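Local coordinates for protein 2'-5' RNA Ligase (PDB 1IUH) that belongs to the LigT-like family of the 2H phosphoesterase clan, a bacterial member from Thermus thermophilus, at residues 5-10 with 152-157; 156-161 with 174-179. One frame throughout, in Å; residues are numbered along the deposited sequence.

Contact 1 of 2, residues 5-10 with 152-157; sequences YAVFLP and WPVEGF
Trp-152 meets Leu-9 and Pro-10 with two different parts of its indole. From CB the ring carries CG and CD1 to the Pro-10 ring, where CD1 lies 3.5 Å from Pro-10 CG. NE1 comes next and also touches Pro-10, at its CD. NE1 is the one polar atom of the ring. Its N-H is taken by a water in the ring plane, 2.9 Å from NE1. The same water donates to Phe-8 O, so a single water ties the indole to the opposite backbone. Beyond NE1, the benzo part reaches Leu-9, with CZ2 at 3.4 Å from Leu-9 CD2. Val-154 CG2 lies over one face of the indole, toward its rim.

No direct hydrogen bond joins the two segments. A second water accepts from Phe-8 N and donates to Gly-156 O, the latter at 3.2 Å. Val-7 fills the middle of the contact. Its CG1 is anti to the backbone N (chi1 163°) and faces Val-154 CG1 at 4.2 Å, while CG2 rests on Phe-157 CB. At the far end Tyr-5 CD2 comes in at the ring edge of Phe-157, 3.8 Å from CE1. Tyr-5 OH is hydrogen-bonded to Tyr-56 O.

Leu-105, Phe-98 and Leu-101 of helix 96-113 pack on Tyr-5, Trp-152, Val-154 and Phe-157. Two antiparallel sheet strands are thus joined by waters and apolar side chains where they diverge, inside the alpha+beta fold of the LigT-like phosphoesterases, with its antiparallel sheet.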
ATOM      1  N   TYR A   5      -5.800   4.446   1.448  1.00 22.35           N
ATOM      2  CA  TYR A   5      -5.943   3.461   2.525  1.00 21.97           C
ATOM      3  C   TYR A   5      -4.755   2.470   2.399  1.00 20.75           C
ATOM      4  O   TYR A   5      -4.364   2.058   1.310  1.00 19.50           O
ATOM      5  CB  TYR A   5      -7.281   2.671   2.480  1.00 21.35           C
ATOM      6  CG  TYR A   5      -8.534   3.501   2.763  1.00 21.27           C
ATOM      7  CD1 TYR A   5      -9.297   3.990   1.698  1.00 20.83           C
ATOM      8  CD2 TYR A   5      -8.990   3.754   4.084  1.00 19.71           C
ATOM      9  CE1 TYR A   5     -10.488   4.702   1.918  1.00 19.76           C
ATOM     10  CE2 TYR A   5     -10.206   4.488   4.323  1.00 16.72           C
ATOM     11  CZ  TYR A   5     -10.932   4.944   3.206  1.00 18.85           C
ATOM     12  OH  TYR A   5     -12.108   5.626   3.270  1.00 18.02           O
ATOM     13  N   ALA A   6      -4.193   2.078   3.528  1.00 20.67           N
ATOM     14  CA  ALA A   6      -3.066   1.194   3.469  1.00 21.19           C
ATOM     15  C   ALA A   6      -2.925   0.345   4.716  1.00 20.43           C
ATOM     16  O   ALA A   6      -3.526   0.622   5.749  1.00 20.51           O
ATOM     17  CB  ALA A   6      -1.747   2.042   3.258  1.00 21.50           C
ATOM     18  N   VAL A   7      -2.092  -0.680   4.600  1.00 19.87           N
ATOM     19  CA  VAL A   7      -1.794  -1.531   5.720  1.00 18.96           C
ATOM     20  C   VAL A   7      -0.332  -1.247   6.092  1.00 21.10           C
ATOM     21  O   VAL A   7       0.551  -1.329   5.230  1.00 23.79           O
ATOM     22  CB  VAL A   7      -1.901  -3.003   5.341  1.00 16.08           C
ATOM     23  CG1 VAL A   7      -1.179  -3.890   6.410  1.00 15.05           C
ATOM     24  CG2 VAL A   7      -3.280  -3.364   5.201  1.00 10.72           C
ATOM     25  N   PHE A   8      -0.077  -0.891   7.341  1.00 21.49           N
ATOM     26  CA  PHE A   8       1.295  -0.715   7.804  1.00 21.65           C
ATOM     27  C   PHE A   8       1.729  -2.065   8.366  1.00 23.93           C
ATOM     28  O   PHE A   8       0.898  -2.953   8.635  1.00 24.97           O
ATOM     29  CB  PHE A   8       1.425   0.445   8.796  1.00 19.64           C
ATOM     30  CG  PHE A   8       1.425   1.769   8.113  1.00 17.82           C
ATOM     31  CD1 PHE A   8       0.264   2.547   8.065  1.00 16.22           C
ATOM     32  CD2 PHE A   8       2.550   2.168   7.388  1.00 15.70           C
ATOM     33  CE1 PHE A   8       0.207   3.698   7.302  1.00 14.01           C
ATOM     34  CE2 PHE A   8       2.532   3.288   6.626  1.00 15.19           C
ATOM     35  CZ  PHE A   8       1.333   4.082   6.572  1.00 17.69           C
ATOM     36  N   LEU A   9       3.027  -2.217   8.537  1.00 25.08           N
ATOM     37  CA  LEU A   9       3.577  -3.503   8.842  1.00 26.10           C
ATOM     38  C   LEU A   9       4.270  -3.649  10.167  1.00 27.83           C
ATOM     39  O   LEU A   9       4.772  -2.669  10.738  1.00 29.31           O
ATOM     40  CB  LEU A   9       4.516  -3.857   7.677  1.00 24.13           C
ATOM     41  CG  LEU A   9       3.809  -3.499   6.362  1.00 24.83           C
ATOM     42  CD1 LEU A   9       4.823  -3.230   5.254  1.00 24.26           C
ATOM     43  CD2 LEU A   9       2.859  -4.583   5.947  1.00 23.16           C
ATOM     44  N   PRO A  10       4.307  -4.891  10.690  1.00 28.53           N
ATOM     45  CA  PRO A  10       4.964  -5.102  11.978  1.00 28.91           C
ATOM     46  C   PRO A  10       6.487  -5.265  11.843  1.00 30.27           C
ATOM     47  O   PRO A  10       7.044  -5.496  10.762  1.00 30.24           O
ATOM     48  CB  PRO A  10       4.265  -6.342  12.510  1.00 26.05           C
ATOM     49  CG  PRO A  10       4.108  -7.212  11.244  1.00 25.82           C
ATOM     50  CD  PRO A  10       3.739  -6.158  10.163  1.00 28.14           C
ATOM     51  N   TRP A 152       2.351 -13.227   8.567  1.00 24.05           N
ATOM     52  CA  TRP A 152       2.171 -12.324   9.676  1.00 22.63           C
ATOM     53  C   TRP A 152       0.678 -12.040   9.795  1.00 23.01           C
ATOM     54  O   TRP A 152      -0.079 -12.243   8.841  1.00 25.20           O
ATOM     55  CB  TRP A 152       2.989 -11.052   9.463  1.00 17.70           C
ATOM     56  CG  TRP A 152       2.293  -9.953   8.770  1.00 18.58           C
ATOM     57  CD1 TRP A 152       1.675  -8.887   9.359  1.00 16.23           C
ATOM     58  CD2 TRP A 152       2.318  -9.670   7.365  1.00 17.90           C
ATOM     59  NE1 TRP A 152       1.350  -7.959   8.425  1.00 15.46           N
ATOM     60  CE2 TRP A 152       1.726  -8.397   7.193  1.00 16.91           C
ATOM     61  CE3 TRP A 152       2.792 -10.364   6.237  1.00 18.78           C
ATOM     62  CZ2 TRP A 152       1.594  -7.787   5.940  1.00 18.07           C
ATOM     63  CZ3 TRP A 152       2.669  -9.776   4.993  1.00 18.34           C
ATOM     64  CH2 TRP A 152       2.076  -8.495   4.843  1.00 19.66           C
ATOM     65  N   PRO A 153       0.232 -11.588  10.966  1.00 23.47           N
ATOM     66  CA  PRO A 153      -1.175 -11.251  11.279  1.00 22.78           C
ATOM     67  C   PRO A 153      -1.574  -9.850  10.866  1.00 22.38           C
ATOM     68  O   PRO A 153      -1.027  -8.909  11.407  1.00 24.50           O
ATOM     69  CB  PRO A 153      -1.230 -11.369  12.837  1.00 22.21           C
ATOM     70  CG  PRO A 153      -0.066 -12.306  13.170  1.00 22.97           C
ATOM     71  CD  PRO A 153       1.009 -11.757  12.210  1.00 23.57           C
ATOM     72  N   VAL A 154      -2.525  -9.666   9.957  1.00 22.63           N
ATOM     73  CA  VAL A 154      -2.967  -8.279   9.604  1.00 21.69           C
ATOM     74  C   VAL A 154      -4.156  -7.961  10.494  1.00 21.27           C
ATOM     75  O   VAL A 154      -5.190  -8.610  10.372  1.00 20.94           O
ATOM     76  CB  VAL A 154      -3.404  -8.152   8.114  1.00 21.05           C
ATOM     77  CG1 VAL A 154      -3.870  -6.764   7.830  1.00 19.67           C
ATOM     78  CG2 VAL A 154      -2.237  -8.527   7.176  1.00 20.03           C
ATOM     79  N   GLU A 155      -3.995  -6.976  11.384  1.00 22.29           N
ATOM     80  CA  GLU A 155      -5.006  -6.568  12.366  1.00 21.86           C
ATOM     81  C   GLU A 155      -5.731  -5.279  12.099  1.00 22.38           C
ATOM     82  O   GLU A 155      -6.634  -4.911  12.857  1.00 21.63           O
ATOM     83  CB  GLU A 155      -4.375  -6.415  13.714  1.00 22.71           C
ATOM     84  CG  GLU A 155      -3.236  -7.289  13.854  1.00 27.30           C
ATOM     85  CD  GLU A 155      -3.506  -8.392  14.811  1.00 30.51           C
ATOM     86  OE1 GLU A 155      -4.676  -8.871  14.816  1.00 31.62           O
ATOM     87  OE2 GLU A 155      -2.541  -8.773  15.544  1.00 32.47           O
ATOM     88  N   GLY A 156      -5.343  -4.558  11.054  1.00 22.78           N
ATOM     89  CA  GLY A 156      -6.043  -3.311  10.779  1.00 21.09           C
ATOM     90  C   GLY A 156      -5.374  -2.528   9.689  1.00 20.39           C
ATOM     91  O   GLY A 156      -4.404  -2.990   9.111  1.00 21.58           O
ATOM     92  N   PHE A 157      -5.904  -1.355   9.381  1.00 20.10           N
ATOM     93  CA  PHE A 157      -5.324  -0.531   8.321  1.00 20.26           C
ATOM     94  C   PHE A 157      -5.588   0.937   8.622  1.00 20.22           C
ATOM     95  O   PHE A 157      -6.204   1.264   9.636  1.00 21.55           O
ATOM     96  CB  PHE A 157      -5.924  -0.929   6.989  1.00 17.81           C
ATOM     97  CG  PHE A 157      -7.392  -0.727   6.932  1.00 19.37           C
ATOM     98  CD1 PHE A 157      -7.947   0.387   6.253  1.00 17.84           C
ATOM     99  CD2 PHE A 157      -8.258  -1.610   7.601  1.00 16.31           C
ATOM    100  CE1 PHE A 157      -9.364   0.604   6.262  1.00 16.83           C
ATOM    101  CE2 PHE A 157      -9.657  -1.387   7.611  1.00 16.48           C
ATOM    102  CZ  PHE A 157     -10.210  -0.279   6.946  1.00 14.41           C
TER
HETATM  103  O   HOH W   1      -0.260  -5.616   8.924  1.00 19.73           O
HETATM  104  O   HOH W   2      -1.629  -1.575   9.641  1.00 31.79           O

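Contact 2 of 2, residues 156-161 with 174-179; sequences GFALVR and LEKFSL
Phe-157 and Phe-177 form the apolar centre. Their planes are 30° apart, but the rings are strongly offset, with little overlap and centroids 5.2 Å from each other. Phe-177 CD1 sits over one face of the Phe-157 ring, toward its rim. CG of Phe-157 lies between its backbone N and carbonyl carbon (chi1 61°), which puts it where the ring can meet Phe-177 CD1. Leu-179 CD2 adds a contact at the edge of the same ring, 4.1 Å from CE2. Further along the strand, Leu-159 CB touches Phe-177 CE1 at 4.0 Å.

The backbones are antiparallel, with strand axes 157° apart. Phe-157 and Phe-177 form a pair of backbone hydrogen bonds, one in each direction. The bond from Phe-177 N to Phe-157 O is 2.8 Å and nearly follows the carbonyl axis. Leu-159 N donates to Glu-175 O at 2.9 Å. Leu-159 O then accepts two N-H groups, Leu-174 N at 2.9 Å and Glu-175 N at 3.2 Å. Leu-174 and Glu-175 together pair with the single residue Leu-159, a classic beta bulge. At the opposite end Gly-156 CA comes close to Phe-177 O, 3.1 Å away, in a CA-H...O contact. Lys-176 lies on the other face of the sheet with Ala-158, and is exposed.

Helix 53-66 backs the aromatic face: His-61 meets the Phe-177 ring edge-to-face, Ala-64 touches Phe-177, and Tyr-56 reaches Leu-159. Strand 2-8 flanks strand 150-164, through backbone hydrogen bonds of Ala-158 with Ala-6 and of Val-160 with Phe-4.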
ATOM      1  N   GLY A 156      -5.343  -4.558  11.054  1.00 22.78           N
ATOM      2  CA  GLY A 156      -6.043  -3.311  10.779  1.00 21.09           C
ATOM      3  C   GLY A 156      -5.374  -2.528   9.689  1.00 20.39           C
ATOM      4  O   GLY A 156      -4.404  -2.990   9.111  1.00 21.58           O
ATOM      5  N   PHE A 157      -5.904  -1.355   9.381  1.00 20.10           N
ATOM      6  CA  PHE A 157      -5.324  -0.531   8.321  1.00 20.26           C
ATOM      7  C   PHE A 157      -5.588   0.937   8.622  1.00 20.22           C
ATOM      8  O   PHE A 157      -6.204   1.264   9.636  1.00 21.55           O
ATOM      9  CB  PHE A 157      -5.924  -0.929   6.989  1.00 17.81           C
ATOM     10  CG  PHE A 157      -7.392  -0.727   6.932  1.00 19.37           C
ATOM     11  CD1 PHE A 157      -7.947   0.387   6.253  1.00 17.84           C
ATOM     12  CD2 PHE A 157      -8.258  -1.610   7.601  1.00 16.31           C
ATOM     13  CE1 PHE A 157      -9.364   0.604   6.262  1.00 16.83           C
ATOM     14  CE2 PHE A 157      -9.657  -1.387   7.611  1.00 16.48           C
ATOM     15  CZ  PHE A 157     -10.210  -0.279   6.946  1.00 14.41           C
ATOM     16  N   ALA A 158      -5.152   1.835   7.752  1.00 20.32           N
ATOM     17  CA  ALA A 158      -5.331   3.248   8.027  1.00 18.11           C
ATOM     18  C   ALA A 158      -5.648   4.110   6.841  1.00 18.92           C
ATOM     19  O   ALA A 158      -5.440   3.692   5.690  1.00 20.04           O
ATOM     20  CB  ALA A 158      -4.061   3.777   8.705  1.00 17.61           C
ATOM     21  N   LEU A 159      -6.145   5.312   7.147  1.00 17.70           N
ATOM     22  CA  LEU A 159      -6.465   6.336   6.186  1.00 18.03           C
ATOM     23  C   LEU A 159      -5.305   7.251   6.456  1.00 20.61           C
ATOM     24  O   LEU A 159      -5.114   7.687   7.583  1.00 21.86           O
ATOM     25  CB  LEU A 159      -7.749   7.071   6.517  1.00 17.59           C
ATOM     26  CG  LEU A 159      -8.043   8.251   5.555  1.00 16.99           C
ATOM     27  CD1 LEU A 159      -8.119   7.734   4.101  1.00 16.84           C
ATOM     28  CD2 LEU A 159      -9.334   8.966   5.947  1.00 12.55           C
ATOM     29  N   VAL A 160      -4.546   7.535   5.405  1.00 22.40           N
ATOM     30  CA  VAL A 160      -3.325   8.319   5.454  1.00 23.44           C
ATOM     31  C   VAL A 160      -3.286   9.460   4.440  1.00 24.75           C
ATOM     32  O   VAL A 160      -3.736   9.323   3.297  1.00 25.53           O
ATOM     33  CB  VAL A 160      -2.069   7.392   5.078  1.00 24.22           C
ATOM     34  CG1 VAL A 160      -0.725   8.118   5.377  1.00 20.22           C
ATOM     35  CG2 VAL A 160      -2.192   6.042   5.746  1.00 21.84           C
ATOM     36  N   ARG A 161      -2.717  10.576   4.863  1.00 25.49           N
ATOM     37  CA  ARG A 161      -2.524  11.696   3.959  1.00 26.17           C
ATOM     38  C   ARG A 161      -1.051  11.680   3.508  1.00 26.14           C
ATOM     39  O   ARG A 161      -0.164  11.339   4.264  1.00 26.31           O
ATOM     40  CB  ARG A 161      -2.788  13.023   4.655  1.00 26.43           C
ATOM     41  CG  ARG A 161      -2.701  14.213   3.677  1.00 25.71           C
ATOM     42  CD  ARG A 161      -2.620  15.522   4.411  1.00 27.93           C
ATOM     43  NE  ARG A 161      -2.658  16.684   3.527  1.00 28.80           N
ATOM     44  CZ  ARG A 161      -2.804  17.906   3.989  1.00 26.80           C
ATOM     45  NH1 ARG A 161      -2.904  18.062   5.302  1.00 27.91           N
ATOM     46  NH2 ARG A 161      -2.928  18.930   3.164  1.00 26.10           N
ATOM     47  N   LEU A 174      -4.349   9.778   9.382  1.00 25.37           N
ATOM     48  CA  LEU A 174      -5.496  10.466   9.924  1.00 24.28           C
ATOM     49  C   LEU A 174      -6.180   9.550  10.825  1.00 25.69           C
ATOM     50  O   LEU A 174      -6.747   9.971  11.770  1.00 27.69           O
ATOM     51  CB  LEU A 174      -6.463  10.889   8.857  1.00 23.36           C
ATOM     52  CG  LEU A 174      -5.732  11.721   7.809  1.00 23.81           C
ATOM     53  CD1 LEU A 174      -6.745  12.337   6.850  1.00 23.55           C
ATOM     54  CD2 LEU A 174      -4.904  12.813   8.517  1.00 25.01           C
ATOM     55  N   GLU A 175      -6.172   8.268  10.515  1.00 27.38           N
ATOM     56  CA  GLU A 175      -6.789   7.313  11.400  1.00 26.61           C
ATOM     57  C   GLU A 175      -6.431   5.876  11.158  1.00 25.69           C
ATOM     58  O   GLU A 175      -6.166   5.511  10.041  1.00 25.69           O
ATOM     59  CB  GLU A 175      -8.311   7.437  11.427  1.00 27.38           C
ATOM     60  CG  GLU A 175      -8.649   7.829  12.879  1.00 32.58           C
ATOM     61  CD  GLU A 175      -9.911   7.247  13.365  1.00 33.15           C
ATOM     62  OE1 GLU A 175     -10.970   7.717  12.905  1.00 37.32           O
ATOM     63  OE2 GLU A 175      -9.858   6.328  14.194  1.00 33.09           O
ATOM     64  N   LYS A 176      -6.392   5.103  12.243  1.00 23.52           N
ATOM     65  CA  LYS A 176      -6.120   3.687  12.226  1.00 23.26           C
ATOM     66  C   LYS A 176      -7.456   2.991  12.525  1.00 22.97           C
ATOM     67  O   LYS A 176      -8.298   3.535  13.225  1.00 23.23           O
ATOM     68  CB  LYS A 176      -5.093   3.344  13.292  1.00 23.43           C
ATOM     69  CG  LYS A 176      -3.725   3.839  12.985  1.00 24.41           C
ATOM     70  CD  LYS A 176      -2.797   3.555  14.143  1.00 30.32           C
ATOM     71  CE  LYS A 176      -1.338   3.225  13.636  1.00 34.90           C
ATOM     72  NZ  LYS A 176      -0.198   3.973  14.331  1.00 35.95           N
ATOM     73  N   PHE A 177      -7.669   1.807  11.964  1.00 22.09           N
ATOM     74  CA  PHE A 177      -8.924   1.061  12.153  1.00 21.05           C
ATOM     75  C   PHE A 177      -8.573  -0.384  12.533  1.00 22.56           C
ATOM     76  O   PHE A 177      -7.657  -0.994  11.974  1.00 22.95           O
ATOM     77  CB  PHE A 177      -9.767   1.077  10.849  1.00 20.91           C
ATOM     78  CG  PHE A 177      -9.996   2.465  10.252  1.00 18.52           C
ATOM     79  CD1 PHE A 177      -9.174   2.949   9.225  1.00 19.38           C
ATOM     80  CD2 PHE A 177     -11.074   3.245  10.659  1.00 18.31           C
ATOM     81  CE1 PHE A 177      -9.423   4.153   8.613  1.00 16.18           C
ATOM     82  CE2 PHE A 177     -11.347   4.462  10.055  1.00 18.33           C
ATOM     83  CZ  PHE A 177     -10.526   4.922   9.028  1.00 17.47           C
ATOM     84  N   SER A 178      -9.282  -0.944  13.493  1.00 22.35           N
ATOM     85  CA  SER A 178      -8.952  -2.297  13.885  1.00 22.89           C
ATOM     86  C   SER A 178      -9.889  -3.351  13.315  1.00 22.74           C
ATOM     87  O   SER A 178     -11.084  -3.223  13.413  1.00 22.86           O
ATOM     88  CB  SER A 178      -8.896  -2.372  15.422  1.00 23.36           C
ATOM     89  OG  SER A 178      -7.908  -1.459  15.886  1.00 23.22           O
ATOM     90  N   LEU A 179      -9.349  -4.385  12.691  1.00 23.38           N
ATOM     91  CA  LEU A 179     -10.225  -5.385  12.170  1.00 25.30           C
ATOM     92  C   LEU A 179     -10.885  -6.030  13.407  1.00 26.96           C
ATOM     93  O   LEU A 179     -10.229  -6.488  14.311  1.00 25.58           O
ATOM     94  CB  LEU A 179      -9.445  -6.380  11.303  1.00 24.13           C
ATOM     95  CG  LEU A 179      -8.847  -5.743  10.024  1.00 24.00           C
ATOM     96  CD1 LEU A 179      -7.955  -6.722   9.268  1.00 15.65           C
ATOM     97  CD2 LEU A 179     -10.008  -5.222   9.107  1.00 22.49           C
TER

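Contacts 1 and 2 have centres about 9 Å apart and share Gly-156 and Phe-157. Strand 150-164 runs through both, with strand 2-8 and strand 169-178 as its partners in one antiparallel sheet. Contact 1 joins the start of the chain to its last third, across 141 residues. Contact 2 closes a local hairpin, with 12 residues between its segments. The two also touch directly: Phe-8 CE1 packs on Val-160 CG2 at 3.7 Å, and Glu-155 O probably hydrogen-bonds to Leu-179 N. The sheet thus connects the two LigT-like sequence ranges, and the hairpin's second strand extends it beyond strand 150-164.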